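Local coordinates for protein CopN (Chlamydia pneumoniae, PDB 4NRH) that probably acts as the gatekeeper of type III secretion, working with a bound chaperone to direct the secretion of translocators, at residues M155-S160 against Q193-T197; L125-Y129 against F161-M166. The contacts are given in a common frame with arbitrary orientation. Residue numbers count along the deposited sequence, not the author numbering.

Contact 1: residues M155-S160 against Q193-T197; sequences MAIVSS and QAVLT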
loop_
_atom_site.group_PDB
_atom_site.type_symbol
_atom_site.label_atom_id
_atom_site.label_comp_id
_atom_site.label_asym_id
_atom_site.label_seq_id
_atom_site.Cartn_x
_atom_site.Cartn_y
_atom_site.Cartn_z
ATOM N N MET A 155 -2.109 13.678 -8.183
ATOM C CA MET A 155 -1.051 12.826 -7.643
ATOM C C MET A 155 -1.432 11.348 -7.628
ATOM O O MET A 155 -0.574 10.480 -7.794
ATOM C CB MET A 155 -0.681 13.268 -6.227
ATOM C CG MET A 155 0.027 14.607 -6.154
ATOM S SD MET A 155 0.556 15.004 -4.477
ATOM C CE MET A 155 0.853 16.762 -4.626
ATOM N N ALA A 156 -2.716 11.068 -7.429
ATOM C CA ALA A 156 -3.202 9.693 -7.396
ATOM C C ALA A 156 -2.979 8.996 -8.736
ATOM O O ALA A 156 -2.458 7.881 -8.786
ATOM C CB ALA A 156 -4.673 9.661 -7.019
ATOM N N ILE A 157 -3.374 9.660 -9.818
ATOM C CA ILE A 157 -3.172 9.132 -11.161
ATOM C C ILE A 157 -1.682 9.012 -11.477
ATOM O O ILE A 157 -1.235 8.013 -12.045
ATOM C CB ILE A 157 -3.861 10.017 -12.219
ATOM C CG1 ILE A 157 -5.381 9.938 -12.065
ATOM C CG2 ILE A 157 -3.451 9.604 -13.624
ATOM C CD1 ILE A 157 -6.133 10.904 -12.953
ATOM N N VAL A 158 -0.918 10.031 -11.092
ATOM C CA VAL A 158 0.525 10.036 -11.300
ATOM C C VAL A 158 1.193 8.876 -10.561
ATOM O O VAL A 158 2.083 8.215 -11.098
ATOM C CB VAL A 158 1.153 11.368 -10.841
ATOM C CG1 VAL A 158 2.667 11.301 -10.915
ATOM C CG2 VAL A 158 0.625 12.526 -11.678
ATOM N N SER A 159 0.749 8.626 -9.334
ATOM C CA SER A 159 1.276 7.525 -8.536
ATOM C C SER A 159 0.986 6.182 -9.200
ATOM O O SER A 159 1.813 5.271 -9.166
ATOM C CB SER A 159 0.688 7.551 -7.124
ATOM O OG SER A 159 -0.692 7.229 -7.142
ATOM N N SER A 160 -0.194 6.067 -9.802
ATOM C CA SER A 160 -0.580 4.850 -10.507
ATOM C C SER A 160 0.275 4.643 -11.756
ATOM O O SER A 160 0.629 3.513 -12.093
ATOM C CB SER A 160 -2.062 4.892 -10.885
ATOM O OG SER A 160 -2.880 4.902 -9.728
ATOM N N GLN A 193 0.850 6.374 -1.846
ATOM C CA GLN A 193 -0.572 6.295 -2.165
ATOM C C GLN A 193 -1.423 6.263 -0.898
ATOM O O GLN A 193 -2.534 6.788 -0.875
ATOM C CB GLN A 193 -0.861 5.063 -3.024
ATOM C CG GLN A 193 -0.235 5.114 -4.409
ATOM C CD GLN A 193 -0.703 3.981 -5.301
ATOM O OE1 GLN A 193 -0.779 2.828 -4.874
ATOM N NE2 GLN A 193 -1.026 4.305 -6.548
ATOM N N ALA A 194 -0.891 5.645 0.152
ATOM C CA ALA A 194 -1.572 5.606 1.441
ATOM C C ALA A 194 -1.615 7.001 2.057
ATOM O O ALA A 194 -2.651 7.442 2.556
ATOM C CB ALA A 194 -0.884 4.627 2.381
ATOM N N VAL A 195 -0.476 7.685 2.018
ATOM C CA VAL A 195 -0.368 9.055 2.507
ATOM C C VAL A 195 -1.327 9.992 1.769
ATOM O O VAL A 195 -1.958 10.857 2.379
ATOM C CB VAL A 195 1.081 9.577 2.370
ATOM C CG1 VAL A 195 1.142 11.082 2.579
ATOM C CG2 VAL A 195 1.993 8.864 3.357
ATOM N N LEU A 196 -1.448 9.796 0.459
ATOM C CA LEU A 196 -2.320 10.623 -0.373
ATOM C C LEU A 196 -3.791 10.547 0.037
ATOM O O LEU A 196 -4.534 11.513 -0.133
ATOM C CB LEU A 196 -2.180 10.228 -1.845
ATOM C CG LEU A 196 -0.900 10.677 -2.554
ATOM C CD1 LEU A 196 -0.850 10.121 -3.966
ATOM C CD2 LEU A 196 -0.806 12.193 -2.566
ATOM N N THR A 197 -4.210 9.399 0.559
ATOM C CA THR A 197 -5.593 9.222 0.997
ATOM C C THR A 197 -5.957 10.209 2.102
ATOM O O THR A 197 -7.093 10.679 2.174
ATOM C CB THR A 197 -5.854 7.790 1.499
ATOM O OG1 THR A 197 -5.072 7.542 2.674
ATOM C CG2 THR A 197 -5.493 6.772 0.427
#

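Contact 2: residues L125-Y129 against F161-M166; sequences LRSLY and FLMKGM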
loop_
_atom_site.group_PDB
_atom_site.type_symbol
_atom_site.label_atom_id
_atom_site.label_comp_id
_atom_site.label_asym_id
_atom_site.label_seq_id
_atom_site.Cartn_x
_atom_site.Cartn_y
_atom_site.Cartn_z
ATOM N N LEU A 125 5.743 12.894 -18.061
ATOM C CA LEU A 125 5.585 11.726 -17.204
ATOM C C LEU A 125 6.795 10.799 -17.302
ATOM O O LEU A 125 7.236 10.238 -16.298
ATOM C CB LEU A 125 4.305 10.965 -17.558
ATOM C CG LEU A 125 2.984 11.643 -17.184
ATOM C CD1 LEU A 125 1.804 10.729 -17.483
ATOM C CD2 LEU A 125 2.987 12.050 -15.722
ATOM N N ARG A 126 7.332 10.642 -18.510
ATOM C CA ARG A 126 8.498 9.786 -18.715
ATOM C C ARG A 126 9.727 10.367 -18.029
ATOM O O ARG A 126 10.549 9.633 -17.479
ATOM C CB ARG A 126 8.777 9.586 -20.206
ATOM C CG ARG A 126 7.710 8.792 -20.932
ATOM C CD ARG A 126 8.163 8.374 -22.322
ATOM N NE ARG A 126 8.433 9.508 -23.203
ATOM C CZ ARG A 126 7.515 10.099 -23.960
ATOM N NH1 ARG A 126 6.260 9.670 -23.938
ATOM N NH2 ARG A 126 7.848 11.121 -24.737
ATOM N N SER A 127 9.850 11.689 -18.069
ATOM C CA SER A 127 10.931 12.375 -17.375
ATOM C C SER A 127 10.831 12.149 -15.867
ATOM O O SER A 127 11.833 11.881 -15.204
ATOM C CB SER A 127 10.908 13.871 -17.692
ATOM O OG SER A 127 11.934 14.555 -16.994
ATOM N N LEU A 128 9.617 12.263 -15.336
ATOM C CA LEU A 128 9.372 12.000 -13.921
ATOM C C LEU A 128 9.705 10.561 -13.535
ATOM O O LEU A 128 10.383 10.324 -12.535
ATOM C CB LEU A 128 7.918 12.303 -13.561
ATOM C CG LEU A 128 7.546 11.937 -12.123
ATOM C CD1 LEU A 128 8.176 12.912 -11.139
ATOM C CD2 LEU A 128 6.041 11.887 -11.947
ATOM N N TYR A 129 9.218 9.606 -14.325
ATOM C CA TYR A 129 9.488 8.194 -14.073
ATOM C C TYR A 129 10.987 7.916 -14.025
ATOM O O TYR A 129 11.470 7.214 -13.136
ATOM C CB TYR A 129 8.831 7.309 -15.135
ATOM C CG TYR A 129 9.080 5.834 -14.909
ATOM C CD1 TYR A 129 8.308 5.110 -14.011
ATOM C CD2 TYR A 129 10.097 5.169 -15.583
ATOM C CE1 TYR A 129 8.536 3.765 -13.795
ATOM C CE2 TYR A 129 10.333 3.824 -15.375
ATOM C CZ TYR A 129 9.550 3.127 -14.479
ATOM O OH TYR A 129 9.780 1.788 -14.267
ATOM N N PHE A 161 0.592 5.736 -12.444
ATOM C CA PHE A 161 1.485 5.678 -13.597
ATOM C C PHE A 161 2.857 5.153 -13.191
ATOM O O PHE A 161 3.452 4.336 -13.892
ATOM C CB PHE A 161 1.628 7.051 -14.255
ATOM C CG PHE A 161 2.796 7.145 -15.195
ATOM C CD1 PHE A 161 2.786 6.462 -16.399
ATOM C CD2 PHE A 161 3.906 7.907 -14.872
ATOM C CE1 PHE A 161 3.860 6.539 -17.266
ATOM C CE2 PHE A 161 4.984 7.989 -15.735
ATOM C CZ PHE A 161 4.959 7.305 -16.934
ATOM N N LEU A 162 3.351 5.637 -12.055
ATOM C CA LEU A 162 4.648 5.226 -11.534
ATOM C C LEU A 162 4.659 3.732 -11.223
ATOM O O LEU A 162 5.622 3.033 -11.536
ATOM C CB LEU A 162 4.999 6.028 -10.280
ATOM C CG LEU A 162 5.289 7.516 -10.483
ATOM C CD1 LEU A 162 5.648 8.180 -9.161
ATOM C CD2 LEU A 162 6.396 7.721 -11.508
ATOM N N MET A 163 3.580 3.254 -10.608
ATOM C CA MET A 163 3.440 1.839 -10.276
ATOM C C MET A 163 3.375 0.982 -11.535
ATOM O O MET A 163 3.971 -0.094 -11.596
ATOM C CB MET A 163 2.192 1.606 -9.424
ATOM C CG MET A 163 2.268 2.207 -8.033
ATOM S SD MET A 163 3.470 1.365 -6.985
ATOM C CE MET A 163 2.741 -0.269 -6.882
ATOM N N LYS A 164 2.645 1.466 -12.535
ATOM C CA LYS A 164 2.498 0.750 -13.797
ATOM C C LYS A 164 3.842 0.630 -14.511
ATOM O O LYS A 164 4.181 -0.425 -15.049
ATOM C CB LYS A 164 1.478 1.454 -14.694
ATOM C CG LYS A 164 1.402 0.904 -16.109
ATOM C CD LYS A 164 0.778 -0.481 -16.131
ATOM C CE LYS A 164 0.654 -1.010 -17.550
ATOM N NZ LYS A 164 0.032 -2.362 -17.584
ATOM N N GLY A 165 4.601 1.722 -14.510
ATOM C CA GLY A 165 5.925 1.738 -15.102
ATOM C C GLY A 165 6.889 0.793 -14.410
ATOM O O GLY A 165 7.649 0.082 -15.068
ATOM N N MET A 166 6.863 0.787 -13.081
ATOM C CA MET A 166 7.772 -0.045 -12.300
ATOM C C MET A 166 7.408 -1.521 -12.432
ATOM O O MET A 166 8.283 -2.387 -12.425
ATOM C CB MET A 166 7.768 0.380 -10.830
ATOM C CG MET A 166 8.517 1.680 -10.569
ATOM S SD MET A 166 8.433 2.251 -8.861
ATOM C CE MET A 166 6.669 2.205 -8.576
#

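Contact 1: residues M155-S160 against Q193-T197
Segments 155-160 and 193-197, on helices 152-172 and 179-215, run in nearly opposite directions. Their axes come within 10.3 Å at an angle of 169°. The backbones are nearest at Ser159 and Gln193, whose CA atoms lie 6.7 Å apart. The apolar part is the pair of Met155 and Leu196, which points at the other helix. Leu196 CD2 meets SD of Met155 at 3.7 Å. Leu196 CD1 packs on the backbone, 4.0 Å from N of Ala156. The end of Met155 leads away, and its side chain also touches Leu146 and Gln147 of helix 139-149. The polar part is a chain of hydrogen bonds. Gln193 NE2 donates to Ser159 OG at 3.0 Å, almost in line with its N-H bond (170°). Ser159 OG in turn donates to Ala156 O at a very short 2.5 Å. Ser160 OG also turns back to Ala156 O, at 3.2 Å, so both serines are tied to their own helix. OE1 of the Gln193 amide accepts a hydrogen bond from the backbone N of Asp24 of the SycD chain. This is an antiparallel helical hairpin of an all-helical protein, and its polar edge continues into the chaperone interface.

Contact 2: residues L125-Y129 against F161-M166
Tyr129 is the main bump. Its side chain is a knob in a hole made by Phe161, Leu162, Gly165 and Met166. The axes of 125-129 and 161-166 approach to 10.6 Å and cross at -66°, and the CA atoms of Tyr129 and Leu162 approach to 6.2 Å. Gly165 leaves room for the ring: an ideal CB there would sit 2.5 Å from Tyr129 CE1, a clash. Met166 CG packs against Tyr129 CE1 at 3.8 Å, and Leu162 CD2 lies 4.1 Å from Tyr129 CD1. In return, Phe161 projects toward helix 122-133. Its CE2 lies 3.6 Å from Leu125 CB and 4.0 Å from Tyr129 CB, while Leu125 CD1 sits over one ring face. Leu128 CD2 meets Leu162 CD2 at 4.2 Å. Tyr129 OH ends 2.8 Å from Gly165 O. The CA-to-CB bond of Arg126 points away from 161-166; its NH1 forms a salt bridge with Glu28. All eight touching residues are buried and the side-chain pairs are apolar, so shape fit mainly holds the helices together.

In the fold
Helix 152-172 is shared by both contacts. Residues 155-160 meet helix 179-215 in contact 1, and the next turns, 161-166, meet helix 122-133 in contact 2. The centres are about 12 Å apart. The contacts touch directly: Val158 CG1 packs on Leu128 CD2 at 3.6 Å, and Gln193 NE2 lies 4.2 Å from Met163 CG. Both are buried near the middle of the chain, their centres about 7 Å and 6 Å from its centre. Asp24 of the SycD chain also packs on Met163, which lies in 161-166 but takes no part in contact 2. Toward the N-terminal part, the side chain of Arg126 is about 12 Å from the bound sodium ion, which Ala23, Asn26 and Ile29 hold.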